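Local coordinates for protein mRNA export factor (Human herpesvirus 1, PDB 4YXP) that regulates viral gene expression as a homodimer, inhibiting host splicing, contributing to shutoff of host protein synthesis and mediating nuclear export of intronless viral mRNAs, at residues D6-D9 and A10-L14; N111-E114 and A115-S118; C163-A167 and R168-G172; K186-A189 and S190-V194; A208-D211 and Y212-G216. All blocks are in the same frame, centred on the assembly; numbering follows the deposited sequence.

Contact 1. Residues D6-D9 and A10-L14; sequences DTID and ATTRL
Asp-9 and Thr-12 form the tight part of this contact, where an extended N-terminal stretch of chain turns into helix 10-17. The carboxylate of Asp-9 reaches across the start of the helix and is held at both oxygens. Its OD1 accepts the amide of Thr-12 (N to OD1 2.8 Å), the donor lying well above the carboxylate plane. Its OD2 takes the hydroxyl of the same residue on the syn side, with Thr-12 OG1 only 2.6 Å from Asp-9 OD2. Two bonds from one residue fix the rotation of the carboxylate. The torsion that brings it there places CG between the backbone N and the carbonyl carbon (chi1 74°), folding the group back over the first turn.

Arg-13 ties the preceding residues to the helix from another direction. Its extended chain crosses Ile-8 at about a right angle, with Arg-13 CG 4.0 Å from Ile-8 CG2. Beyond that methyl, NE donates to the backbone oxygen Ile-8 O at 2.9 Å, and NH2 adds a weak bond to the same atom. NE meets this oxygen from above the carbonyl plane, and its N-H...O angle of 141° makes the bond a bent one.

Looser and more exposed are Thr-7, Ala-10 and Thr-11, which only fringe the contact. The tight part, by contrast, faces the partner molecule of the intertwined dimer: Asp-9 makes a salt bridge to Lys-186 of the second subunit, and Ile-8 beside it packs on Phe-225 of that subunit. A helix N-cap, with Asp-9 as the capping residue, thus doubles as a dimer contact.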
loop_
_atom_site.group_PDB
_atom_site.type_symbol
_atom_site.label_atom_id
_atom_site.label_comp_id
_atom_site.label_asym_id
_atom_site.label_seq_id
_atom_site.Cartn_x
_atom_site.Cartn_y
_atom_site.Cartn_z
ATOM N N ASP B 6 -6.385 -19.509 24.032
ATOM C CA ASP B 6 -6.622 -18.592 22.921
ATOM C C ASP B 6 -7.378 -19.291 21.793
ATOM O O ASP B 6 -6.912 -20.294 21.254
ATOM C CB ASP B 6 -5.295 -18.033 22.400
ATOM C CG ASP B 6 -5.480 -16.818 21.506
ATOM O OD1 ASP B 6 -6.353 -15.975 21.818
ATOM O OD2 ASP B 6 -4.749 -16.704 20.495
ATOM N N THR B 7 -8.538 -18.752 21.434
ATOM C CA THR B 7 -9.372 -19.353 20.398
ATOM C C THR B 7 -10.325 -18.324 19.792
ATOM O O THR B 7 -10.565 -17.270 20.381
ATOM C CB THR B 7 -10.193 -20.535 20.962
ATOM O OG1 THR B 7 -10.819 -21.247 19.889
ATOM C CG2 THR B 7 -11.263 -20.043 21.940
ATOM N N ILE B 8 -10.858 -18.629 18.611
ATOM C CA ILE B 8 -11.923 -17.823 18.030
ATOM C C ILE B 8 -13.230 -18.244 18.688
ATOM O O ILE B 8 -13.636 -19.406 18.596
ATOM C CB ILE B 8 -11.995 -17.971 16.497
ATOM C CG1 ILE B 8 -10.656 -17.600 15.853
ATOM C CG2 ILE B 8 -13.103 -17.090 15.933
ATOM C CD1 ILE B 8 -10.558 -17.959 14.382
ATOM N N ASP B 9 -13.888 -17.306 19.361
ATOM C CA ASP B 9 -15.089 -17.629 20.121
ATOM C C ASP B 9 -16.217 -18.096 19.204
ATOM O O ASP B 9 -16.262 -17.750 18.021
ATOM C CB ASP B 9 -15.548 -16.424 20.944
ATOM C CG ASP B 9 -16.179 -15.343 20.093
ATOM O OD1 ASP B 9 -17.384 -15.453 19.787
ATOM O OD2 ASP B 9 -15.472 -14.382 19.735
ATOM N N ALA B 10 -17.128 -18.879 19.771
ATOM C CA ALA B 10 -18.199 -19.513 19.012
ATOM C C ALA B 10 -19.144 -18.500 18.363
ATOM O O ALA B 10 -19.598 -18.705 17.238
ATOM C CB ALA B 10 -18.981 -20.451 19.917
ATOM N N THR B 11 -19.449 -17.419 19.072
ATOM C CA THR B 11 -20.350 -16.400 18.538
ATOM C C THR B 11 -19.781 -15.824 17.251
ATOM O O THR B 11 -20.503 -15.626 16.273
ATOM C CB THR B 11 -20.587 -15.258 19.550
ATOM O OG1 THR B 11 -21.217 -15.782 20.725
ATOM C CG2 THR B 11 -21.477 -14.167 18.948
ATOM N N THR B 12 -18.481 -15.557 17.252
ATOM C CA THR B 12 -17.827 -14.967 16.094
ATOM C C THR B 12 -17.803 -15.952 14.926
ATOM O O THR B 12 -17.921 -15.552 13.770
ATOM C CB THR B 12 -16.396 -14.517 16.434
ATOM O OG1 THR B 12 -16.441 -13.577 17.517
ATOM C CG2 THR B 12 -15.731 -13.859 15.235
ATOM N N ARG B 13 -17.667 -17.242 15.223
ATOM C CA ARG B 13 -17.679 -18.256 14.172
ATOM C C ARG B 13 -19.026 -18.270 13.450
ATOM O O ARG B 13 -19.087 -18.521 12.247
ATOM C CB ARG B 13 -17.369 -19.637 14.752
ATOM C CG ARG B 13 -15.967 -19.743 15.329
ATOM C CD ARG B 13 -15.637 -21.153 15.796
ATOM N NE ARG B 13 -14.334 -21.191 16.456
ATOM C CZ ARG B 13 -13.584 -22.280 16.594
ATOM N NH1 ARG B 13 -13.994 -23.449 16.116
ATOM N NH2 ARG B 13 -12.414 -22.196 17.211
ATOM N N LEU B 14 -20.100 -17.996 14.187
ATOM C CA LEU B 14 -21.429 -17.871 13.597
ATOM C C LEU B 14 -21.476 -16.692 12.637
ATOM O O LEU B 14 -21.990 -16.799 11.525
ATOM C CB LEU B 14 -22.491 -17.686 14.681
ATOM C CG LEU B 14 -23.038 -18.922 15.387
ATOM C CD1 LEU B 14 -23.850 -18.494 16.599
ATOM C CD2 LEU B 14 -23.891 -19.753 14.440
#

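Contact 2. Residues N111-E114 and A115-S118; sequences NFIE and ALAS
A capping box made by Asn-111 and Glu-114 opens helix 112-132, and within its first turns Phe-112 packs on Leu-116. In the box each residue bonds the other's backbone. Glu-114 N donates to Asn-111 OD1 at 2.8 Å, nearly in line with the amide C=O (174°). In return Asn-111 N reaches Glu-114 OE1 at 3.0 Å, arriving on the anti side of the carboxylate and somewhat out of its plane. Two amides at the helix start thereby gain acceptors, and the Glu-114 carboxylate is folded back over the first turn. The main chain takes over directly, with Ala-115 N bonded to Asn-111 O at 2.8 Å.

The apolar half of the contact is a CH-pi contact. With CG anti to the backbone N (chi1 -180°), Phe-112 lays its ring alongside the next turn, where Leu-116 comes over one face. The methyl CD1 of Leu-116 lies 4.1 Å from the centroid of the Phe-112 ring and 29° off its normal. It is nearest the rim, CD1 of Leu-116 being 3.6 Å from CE2 of Phe-112, while CD2 approaches the CZ and CE1 side. Ile-113 adds a looser touch, its CD1 being 4.3 Å from Leu-116 CD1.

Two helices enclose this hydrophobic side. Phe-112 rests on Leu-153 and Leu-157 of helix 146-167 and on Leu-239 of helix 230-241, whereas Leu-116 meets Leu-235 and Ile-236. Ala-117 touches Met-232 of helix 230-241 and also packs on Tyr-270 of the second subunit.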
loop_
_atom_site.group_PDB
_atom_site.type_symbol
_atom_site.label_atom_id
_atom_site.label_comp_id
_atom_site.label_asym_id
_atom_site.label_seq_id
_atom_site.Cartn_x
_atom_site.Cartn_y
_atom_site.Cartn_z
ATOM N N ASN B 111 0.167 4.003 -7.996
ATOM C CA ASN B 111 1.274 3.110 -8.349
ATOM C C ASN B 111 2.588 3.757 -7.914
ATOM O O ASN B 111 2.586 4.879 -7.408
ATOM C CB ASN B 111 1.270 2.773 -9.851
ATOM C CG ASN B 111 1.599 3.964 -10.747
ATOM O OD1 ASN B 111 2.278 4.905 -10.351
ATOM N ND2 ASN B 111 1.119 3.905 -11.984
ATOM N N PHE B 112 3.706 3.057 -8.091
ATOM C CA PHE B 112 4.955 3.494 -7.470
ATOM C C PHE B 112 5.420 4.866 -7.964
ATOM O O PHE B 112 5.803 5.712 -7.159
ATOM C CB PHE B 112 6.064 2.466 -7.698
ATOM C CG PHE B 112 7.374 2.853 -7.073
ATOM C CD1 PHE B 112 7.468 3.050 -5.703
ATOM C CD2 PHE B 112 8.506 3.030 -7.849
ATOM C CE1 PHE B 112 8.672 3.409 -5.119
ATOM C CE2 PHE B 112 9.714 3.391 -7.271
ATOM C CZ PHE B 112 9.797 3.581 -5.906
ATOM N N ILE B 113 5.393 5.088 -9.274
ATOM C CA ILE B 113 5.831 6.366 -9.826
ATOM C C ILE B 113 4.896 7.478 -9.358
ATOM O O ILE B 113 5.343 8.581 -9.035
ATOM C CB ILE B 113 5.905 6.318 -11.368
ATOM C CG1 ILE B 113 6.922 5.270 -11.826
ATOM C CG2 ILE B 113 6.272 7.697 -11.939
ATOM C CD1 ILE B 113 8.353 5.528 -11.368
ATOM N N GLU B 114 3.600 7.194 -9.321
ATOM C CA GLU B 114 2.631 8.175 -8.846
ATOM C C GLU B 114 2.884 8.518 -7.380
ATOM O O GLU B 114 2.786 9.679 -6.981
ATOM C CB GLU B 114 1.205 7.654 -9.033
ATOM C CG GLU B 114 0.749 7.628 -10.485
ATOM C CD GLU B 114 -0.574 6.905 -10.680
ATOM O OE1 GLU B 114 -0.975 6.111 -9.799
ATOM O OE2 GLU B 114 -1.214 7.130 -11.724
ATOM N N ALA B 115 3.223 7.509 -6.583
ATOM C CA ALA B 115 3.519 7.720 -5.170
ATOM C C ALA B 115 4.731 8.638 -4.989
ATOM O O ALA B 115 4.724 9.533 -4.136
ATOM C CB ALA B 115 3.755 6.383 -4.471
ATOM N N LEU B 116 5.771 8.413 -5.788
ATOM C CA LEU B 116 6.961 9.254 -5.736
ATOM C C LEU B 116 6.588 10.700 -6.033
ATOM O O LEU B 116 7.046 11.623 -5.356
ATOM C CB LEU B 116 8.019 8.768 -6.729
ATOM C CG LEU B 116 8.647 7.397 -6.457
ATOM C CD1 LEU B 116 9.610 7.024 -7.573
ATOM C CD2 LEU B 116 9.360 7.379 -5.114
ATOM N N ALA B 117 5.745 10.887 -7.044
ATOM C CA ALA B 117 5.299 12.222 -7.434
ATOM C C ALA B 117 4.523 12.898 -6.308
ATOM O O ALA B 117 4.636 14.109 -6.097
ATOM C CB ALA B 117 4.448 12.141 -8.696
ATOM N N SER B 118 3.734 12.117 -5.576
ATOM C CA SER B 118 2.941 12.670 -4.485
ATOM C C SER B 118 3.825 13.061 -3.303
ATOM O O SER B 118 3.521 14.009 -2.585
ATOM C CB SER B 118 1.867 11.672 -4.045
ATOM O OG SER B 118 0.845 11.579 -5.028
#

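Contact 3. Residues C163-A167 and R168-G172; sequences CYLKA and RGLCG. With ZN (zinc ion), chain D.
Tyr-164 receives Arg-168 over one face of its ring, one residue beyond Cys-163, whose SG binds the zinc ion at 2.3 Å. His-242, Cys-246 and Cys-251 complete this site. The touch between the two side chains is a CH-pi contact made by the aliphatic part of the arginine: Arg-168 CG sits 4.1 Å from the centroid of the Tyr-164 ring and 18° off its normal. The arginine chain bends at chi2 (-50°), and its guanidinium stands nearly upright on the ring, 82° between planes, instead of stacking, with CE1 of Tyr-164 at its edge. The charged end goes on to a salt bridge with Glu-245, near the zinc ligand Cys-246 in sequence.

A second shell of backbone bonds ends the helix and probably helps to position these groups. Arg-168 N still bonds Tyr-164 O at 3.2 Å, but Gly-169 has positive phi and turns the chain. Leu-170 N then reaches back to Leu-165 O at 3.0 Å, and a weak bond runs from Gly-169 N to Lys-166 O: a Schellman motif. Under the turn lies Leu-165. Its CD2 is 4.1 Å from Leu-170 CD1, the two side chains lying roughly perpendicular, and its CD1 presses to 3.4 Å against Cys-171 O. That carbonyl oxygen is buried here without a polar partner.

The turn joins helix 146-167, which carries the zinc ligand, to helix 173-179, whose Leu-176 touches both Leu-165 and Cys-171. On another side, Ala-189 and Ser-190 of helix 188-204 pack against Tyr-164 and Leu-170.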
loop_
_atom_site.group_PDB
_atom_site.type_symbol
_atom_site.label_atom_id
_atom_site.label_comp_id
_atom_site.label_asym_id
_atom_site.label_seq_id
_atom_site.Cartn_x
_atom_site.Cartn_y
_atom_site.Cartn_z
ATOM N N CYS B 163 17.230 -4.852 2.796
ATOM C CA CYS B 163 18.595 -5.111 2.350
ATOM C C CYS B 163 19.398 -3.817 2.179
ATOM O O CYS B 163 20.546 -3.730 2.607
ATOM C CB CYS B 163 18.583 -5.890 1.034
ATOM S SG CYS B 163 20.227 -6.415 0.479
ATOM N N TYR B 164 18.789 -2.813 1.554
ATOM C CA TYR B 164 19.497 -1.572 1.233
ATOM C C TYR B 164 19.960 -0.813 2.479
ATOM O O TYR B 164 21.104 -0.363 2.550
ATOM C CB TYR B 164 18.605 -0.662 0.381
ATOM C CG TYR B 164 19.160 0.736 0.178
ATOM C CD1 TYR B 164 20.049 1.012 -0.853
ATOM C CD2 TYR B 164 18.786 1.778 1.016
ATOM C CE1 TYR B 164 20.554 2.293 -1.041
ATOM C CE2 TYR B 164 19.283 3.056 0.835
ATOM C CZ TYR B 164 20.163 3.308 -0.193
ATOM O OH TYR B 164 20.655 4.581 -0.370
ATOM N N LEU B 165 19.071 -0.656 3.456
ATOM C CA LEU B 165 19.408 0.094 4.660
ATOM C C LEU B 165 20.506 -0.607 5.452
ATOM O O LEU B 165 21.376 0.042 6.034
ATOM C CB LEU B 165 18.165 0.296 5.531
ATOM C CG LEU B 165 17.110 1.242 4.945
ATOM C CD1 LEU B 165 15.842 1.226 5.779
ATOM C CD2 LEU B 165 17.653 2.666 4.836
ATOM N N LYS B 166 20.474 -1.934 5.463
ATOM C CA LYS B 166 21.501 -2.709 6.149
ATOM C C LYS B 166 22.877 -2.498 5.516
ATOM O O LYS B 166 23.889 -2.451 6.216
ATOM C CB LYS B 166 21.146 -4.195 6.138
ATOM C CG LYS B 166 20.935 -4.788 7.523
ATOM C CD LYS B 166 20.928 -6.312 7.500
ATOM C CE LYS B 166 22.308 -6.877 7.177
ATOM N NZ LYS B 166 22.346 -8.361 7.264
ATOM N N ALA B 167 22.911 -2.377 4.193
ATOM C CA ALA B 167 24.166 -2.169 3.474
ATOM C C ALA B 167 24.758 -0.796 3.780
ATOM O O ALA B 167 25.977 -0.621 3.778
ATOM C CB ALA B 167 23.952 -2.326 1.977
ATOM N N ARG B 168 23.890 0.174 4.040
ATOM C CA ARG B 168 24.326 1.539 4.312
ATOM C C ARG B 168 24.607 1.760 5.796
ATOM O O ARG B 168 24.998 2.854 6.202
ATOM C CB ARG B 168 23.274 2.536 3.824
ATOM C CG ARG B 168 22.980 2.448 2.333
ATOM C CD ARG B 168 24.263 2.463 1.519
ATOM N NE ARG B 168 24.024 2.668 0.096
ATOM C CZ ARG B 168 24.989 2.815 -0.808
ATOM N NH1 ARG B 168 26.264 2.779 -0.435
ATOM N NH2 ARG B 168 24.682 3.000 -2.086
ATOM N N GLY B 169 24.415 0.720 6.601
ATOM C CA GLY B 169 24.661 0.809 8.027
ATOM C C GLY B 169 23.675 1.720 8.728
ATOM O O GLY B 169 24.011 2.372 9.717
ATOM N N LEU B 170 22.449 1.764 8.212
ATOM C CA LEU B 170 21.413 2.620 8.775
ATOM C C LEU B 170 20.376 1.825 9.547
ATOM O O LEU B 170 20.359 0.594 9.514
ATOM C CB LEU B 170 20.725 3.418 7.667
ATOM C CG LEU B 170 21.628 4.360 6.871
ATOM C CD1 LEU B 170 20.805 5.122 5.845
ATOM C CD2 LEU B 170 22.371 5.323 7.792
ATOM N N CYS B 171 19.512 2.548 10.247
ATOM C CA CYS B 171 18.409 1.941 10.973
ATOM C C CYS B 171 17.456 1.280 9.992
ATOM O O CYS B 171 17.408 1.650 8.819
ATOM C CB CYS B 171 17.670 2.994 11.802
ATOM S SG CYS B 171 18.738 3.955 12.897
ATOM N N GLY B 172 16.704 0.297 10.472
ATOM C CA GLY B 172 15.676 -0.330 9.664
ATOM C C GLY B 172 14.520 0.621 9.412
ATOM O O GLY B 172 14.373 1.629 10.107
HETATM ZN ZN ZN D . 20.352 -5.931 -1.735
#

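Contact 4. Residues K186-A189 and S190-V194; sequences KDIA and SFVFV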
loop_
_atom_site.group_PDB
_atom_site.type_symbol
_atom_site.label_atom_id
_atom_site.label_comp_id
_atom_site.label_asym_id
_atom_site.label_seq_id
_atom_site.Cartn_x
_atom_site.Cartn_y
_atom_site.Cartn_z
ATOM N N LYS B 186 20.704 9.972 6.594
ATOM C CA LYS B 186 22.044 9.890 6.015
ATOM C C LYS B 186 22.006 9.619 4.512
ATOM O O LYS B 186 23.049 9.490 3.873
ATOM C CB LYS B 186 22.857 8.798 6.713
ATOM C CG LYS B 186 23.065 9.017 8.205
ATOM C CD LYS B 186 23.872 10.278 8.499
ATOM C CE LYS B 186 24.030 10.489 9.997
ATOM N NZ LYS B 186 24.512 11.855 10.341
ATOM N N ASP B 187 20.806 9.531 3.950
ATOM C CA ASP B 187 20.649 9.267 2.524
ATOM C C ASP B 187 19.230 9.613 2.096
ATOM O O ASP B 187 18.424 10.060 2.912
ATOM C CB ASP B 187 20.959 7.801 2.203
ATOM C CG ASP B 187 19.765 6.890 2.429
ATOM O OD1 ASP B 187 19.206 6.897 3.547
ATOM O OD2 ASP B 187 19.378 6.176 1.481
ATOM N N ILE B 188 18.916 9.398 0.822
ATOM C CA ILE B 188 17.610 9.780 0.296
ATOM C C ILE B 188 16.491 8.925 0.896
ATOM O O ILE B 188 15.403 9.431 1.183
ATOM C CB ILE B 188 17.590 9.705 -1.249
ATOM C CG1 ILE B 188 16.238 10.175 -1.797
ATOM C CG2 ILE B 188 17.893 8.289 -1.736
ATOM C CD1 ILE B 188 15.918 11.626 -1.494
ATOM N N ALA B 189 16.742 7.635 1.085
ATOM C CA ALA B 189 15.710 6.753 1.616
ATOM C C ALA B 189 15.333 7.167 3.032
ATOM O O ALA B 189 14.152 7.326 3.344
ATOM C CB ALA B 189 16.168 5.305 1.590
ATOM N N SER B 190 16.333 7.346 3.889
ATOM C CA SER B 190 16.067 7.740 5.268
ATOM C C SER B 190 15.491 9.157 5.322
ATOM O O SER B 190 14.676 9.462 6.189
ATOM C CB SER B 190 17.338 7.638 6.121
ATOM O OG SER B 190 18.422 8.343 5.550
ATOM N N PHE B 191 15.901 10.017 4.394
ATOM C CA PHE B 191 15.330 11.365 4.324
ATOM C C PHE B 191 13.827 11.303 4.081
ATOM O O PHE B 191 13.035 11.881 4.832
ATOM C CB PHE B 191 15.987 12.197 3.218
ATOM C CG PHE B 191 15.289 13.508 2.964
ATOM C CD1 PHE B 191 15.514 14.597 3.790
ATOM C CD2 PHE B 191 14.395 13.642 1.917
ATOM C CE1 PHE B 191 14.864 15.801 3.569
ATOM C CE2 PHE B 191 13.740 14.844 1.690
ATOM C CZ PHE B 191 13.974 15.923 2.517
ATOM N N VAL B 192 13.436 10.603 3.022
ATOM C CA VAL B 192 12.037 10.532 2.632
ATOM C C VAL B 192 11.181 9.966 3.766
ATOM O O VAL B 192 10.134 10.512 4.099
ATOM C CB VAL B 192 11.870 9.696 1.344
ATOM C CG1 VAL B 192 10.396 9.410 1.058
ATOM C CG2 VAL B 192 12.497 10.425 0.163
ATOM N N PHE B 193 11.618 8.875 4.374
ATOM C CA PHE B 193 10.756 8.210 5.341
ATOM C C PHE B 193 10.758 8.903 6.704
ATOM O O PHE B 193 9.715 8.986 7.348
ATOM C CB PHE B 193 11.151 6.736 5.450
ATOM C CG PHE B 193 10.610 5.911 4.323
ATOM C CD1 PHE B 193 9.305 5.450 4.360
ATOM C CD2 PHE B 193 11.378 5.651 3.200
ATOM C CE1 PHE B 193 8.785 4.711 3.309
ATOM C CE2 PHE B 193 10.863 4.916 2.146
ATOM C CZ PHE B 193 9.567 4.446 2.202
ATOM N N VAL B 194 11.896 9.440 7.127
ATOM C CA VAL B 194 11.958 10.151 8.400
ATOM C C VAL B 194 11.141 11.449 8.325
ATOM O O VAL B 194 10.376 11.767 9.238
ATOM C CB VAL B 194 13.415 10.438 8.809
ATOM C CG1 VAL B 194 13.469 11.374 10.020
ATOM C CG2 VAL B 194 14.135 9.140 9.130
#
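Asp-187 and Ser-190 share two hydrogen bonds at the N-cap of helix 188-204. Both end on one carboxylate oxygen: the hydroxyl Ser-190 OG lies 2.6 Å from Asp-187 OD1, on its anti side, while the amide Ser-190 N comes from above the carboxylate plane at 2.9 Å. The serine torsion sets this up, for chi1 of 53° tucks OG back toward the cap. The hydroxyl is used twice, since Lys-186 N donates to Ser-190 OG at 3.0 Å and so ties the residue before the cap into the same network. OD2 of Asp-187 accepts a weak bond from Ala-189 N and probably a further hydrogen bond from Tyr-164 OH of helix 146-167, so both oxygens of this buried acid have partners.

Outward from the cap the contact turns apolar. Ile-188 and Val-192 run alongside each other in the same direction, with CD1 of the first 4.0 Å from CG2 of the second. They face helix 230-241, through Ile-238 and Cys-231 respectively. Phe-193 leans toward helices 146-167 and 173-179. Its ring edge meets the carbonyl of Ala-189 in plane, CD2 of Phe-193 lying 3.2 Å from Ala-189 O.

Contact 5. Residues A208-D211 and Y212-G216; sequences AEID and YATLG
Thr-214 bonds back to Asp-211 where an Asx turn, from Asp-211 OD1 to Ala-213 N, leads into the short 3-10 segment 212-214, in the loop between helices 188-204 and 230-241. Followed outward, the threonine side chain leans back over the residues before it. Its CB lies 3.1 Å from the backbone oxygen Asp-211 O and 3.7 Å from CG2 of Ile-210. The hydroxyl, anti to the carbonyl carbon (chi1 -55°), is thereby turned to donate to Asp-211 O, with Thr-214 OG1 2.8 Å away. The same OG1 brushes Ile-210 CG2 at 3.3 Å. At the other branch tip, Thr-214 CG2 is 3.9 Å from that isoleucine methyl.

Asp-211 O carries a second bond, from Thr-214 N at 2.9 Å, whose donor stands well above the carbonyl plane. One oxygen thus holds both the main chain and the side chain of Thr-214. Arg-202 of helix 188-204 packs against Ile-210 and Thr-214, and the hydroxyl of Tyr-212 bonds to Leu-134 O. The Asx bond itself is almost straight, although the amide comes from above the carboxylate plane: Ala-213 N points at Asp-211 OD1 over 3.0 Å with an N-H...O angle of 178°.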
loop_
_atom_site.group_PDB
_atom_site.type_symbol
_atom_site.label_atom_id
_atom_site.label_comp_id
_atom_site.label_asym_id
_atom_site.label_seq_id
_atom_site.Cartn_x
_atom_site.Cartn_y
_atom_site.Cartn_z
ATOM N N ALA B 208 -2.049 22.923 16.151
ATOM C CA ALA B 208 -2.573 24.106 15.482
ATOM C C ALA B 208 -1.851 24.303 14.156
ATOM O O ALA B 208 -2.461 24.261 13.087
ATOM C CB ALA B 208 -2.418 25.333 16.366
ATOM N N GLU B 209 -0.543 24.521 14.234
ATOM C CA GLU B 209 0.295 24.542 13.047
ATOM C C GLU B 209 1.574 23.756 13.313
ATOM O O GLU B 209 1.990 23.587 14.458
ATOM C CB GLU B 209 0.612 25.978 12.614
ATOM C CG GLU B 209 1.332 26.824 13.643
ATOM C CD GLU B 209 1.557 28.247 13.156
ATOM O OE1 GLU B 209 0.647 29.087 13.326
ATOM O OE2 GLU B 209 2.639 28.520 12.594
ATOM N N ILE B 210 2.185 23.274 12.241
ATOM C CA ILE B 210 3.330 22.385 12.339
ATOM C C ILE B 210 4.631 23.176 12.269
ATOM O O ILE B 210 4.900 23.865 11.288
ATOM C CB ILE B 210 3.269 21.312 11.235
ATOM C CG1 ILE B 210 2.006 20.459 11.400
ATOM C CG2 ILE B 210 4.507 20.424 11.266
ATOM C CD1 ILE B 210 1.593 19.732 10.141
ATOM N N ASP B 211 5.434 23.058 13.321
ATOM C CA ASP B 211 6.745 23.697 13.391
ATOM C C ASP B 211 7.590 23.365 12.162
ATOM O O ASP B 211 7.652 22.211 11.744
ATOM C CB ASP B 211 7.472 23.248 14.661
ATOM C CG ASP B 211 8.607 24.173 15.045
ATOM O OD1 ASP B 211 9.239 24.763 14.141
ATOM O OD2 ASP B 211 8.866 24.310 16.260
ATOM N N TYR B 212 8.250 24.372 11.594
ATOM C CA TYR B 212 9.129 24.153 10.445
ATOM C C TYR B 212 10.242 23.160 10.788
ATOM O O TYR B 212 10.783 22.496 9.904
ATOM C CB TYR B 212 9.755 25.468 9.967
ATOM C CG TYR B 212 8.827 26.424 9.233
ATOM C CD1 TYR B 212 7.484 26.129 9.032
ATOM C CD2 TYR B 212 9.314 27.623 8.730
ATOM C CE1 TYR B 212 6.651 27.015 8.352
ATOM C CE2 TYR B 212 8.495 28.507 8.054
ATOM C CZ TYR B 212 7.166 28.201 7.867
ATOM O OH TYR B 212 6.361 29.090 7.188
ATOM N N ALA B 213 10.585 23.067 12.069
ATOM C CA ALA B 213 11.627 22.147 12.524
ATOM C C ALA B 213 11.250 20.699 12.218
ATOM O O ALA B 213 12.119 19.832 12.104
ATOM C CB ALA B 213 11.879 22.328 14.016
ATOM N N THR B 214 9.952 20.445 12.089
ATOM C CA THR B 214 9.455 19.130 11.710
ATOM C C THR B 214 10.089 18.676 10.395
ATOM O O THR B 214 10.386 17.495 10.215
ATOM C CB THR B 214 7.920 19.133 11.564
ATOM O OG1 THR B 214 7.319 19.607 12.778
ATOM C CG2 THR B 214 7.395 17.732 11.255
ATOM N N LEU B 215 10.295 19.622 9.483
ATOM C CA LEU B 215 10.886 19.333 8.180
ATOM C C LEU B 215 12.395 19.576 8.163
ATOM O O LEU B 215 13.013 19.595 7.096
ATOM C CB LEU B 215 10.226 20.186 7.089
ATOM C CG LEU B 215 8.773 19.905 6.674
ATOM C CD1 LEU B 215 8.541 18.424 6.390
ATOM C CD2 LEU B 215 7.790 20.409 7.715
ATOM N N GLY B 216 12.988 19.768 9.337
ATOM C CA GLY B 216 14.423 19.969 9.437
ATOM C C GLY B 216 14.869 21.381 9.117
ATOM O O GLY B 216 16.035 21.615 8.800
#

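The five contacts follow one another along a mainly helical chain without strands, the folded C-terminal part of a longer protein. Contact 1 stands apart on the N-terminal arm, its centre more than 40 Å from each of the others, and lies against the second subunit. Contacts 2 to 5 belong to the helical body, within the herpesvirus regulator family region, and contacts 3 to 5 within the zinc finger range 163-251. Contacts 3 and 4, centres 11 Å apart, touch directly, joining the helix end beside the zinc site to the N-cap of helix 188-204. Contact 2 lies about 16 Å from contact 4, and contact 5 about 17 Å, between centres. Contacts 1, 2 and 4 all reach the partner chain, as befits an intertwined dimer.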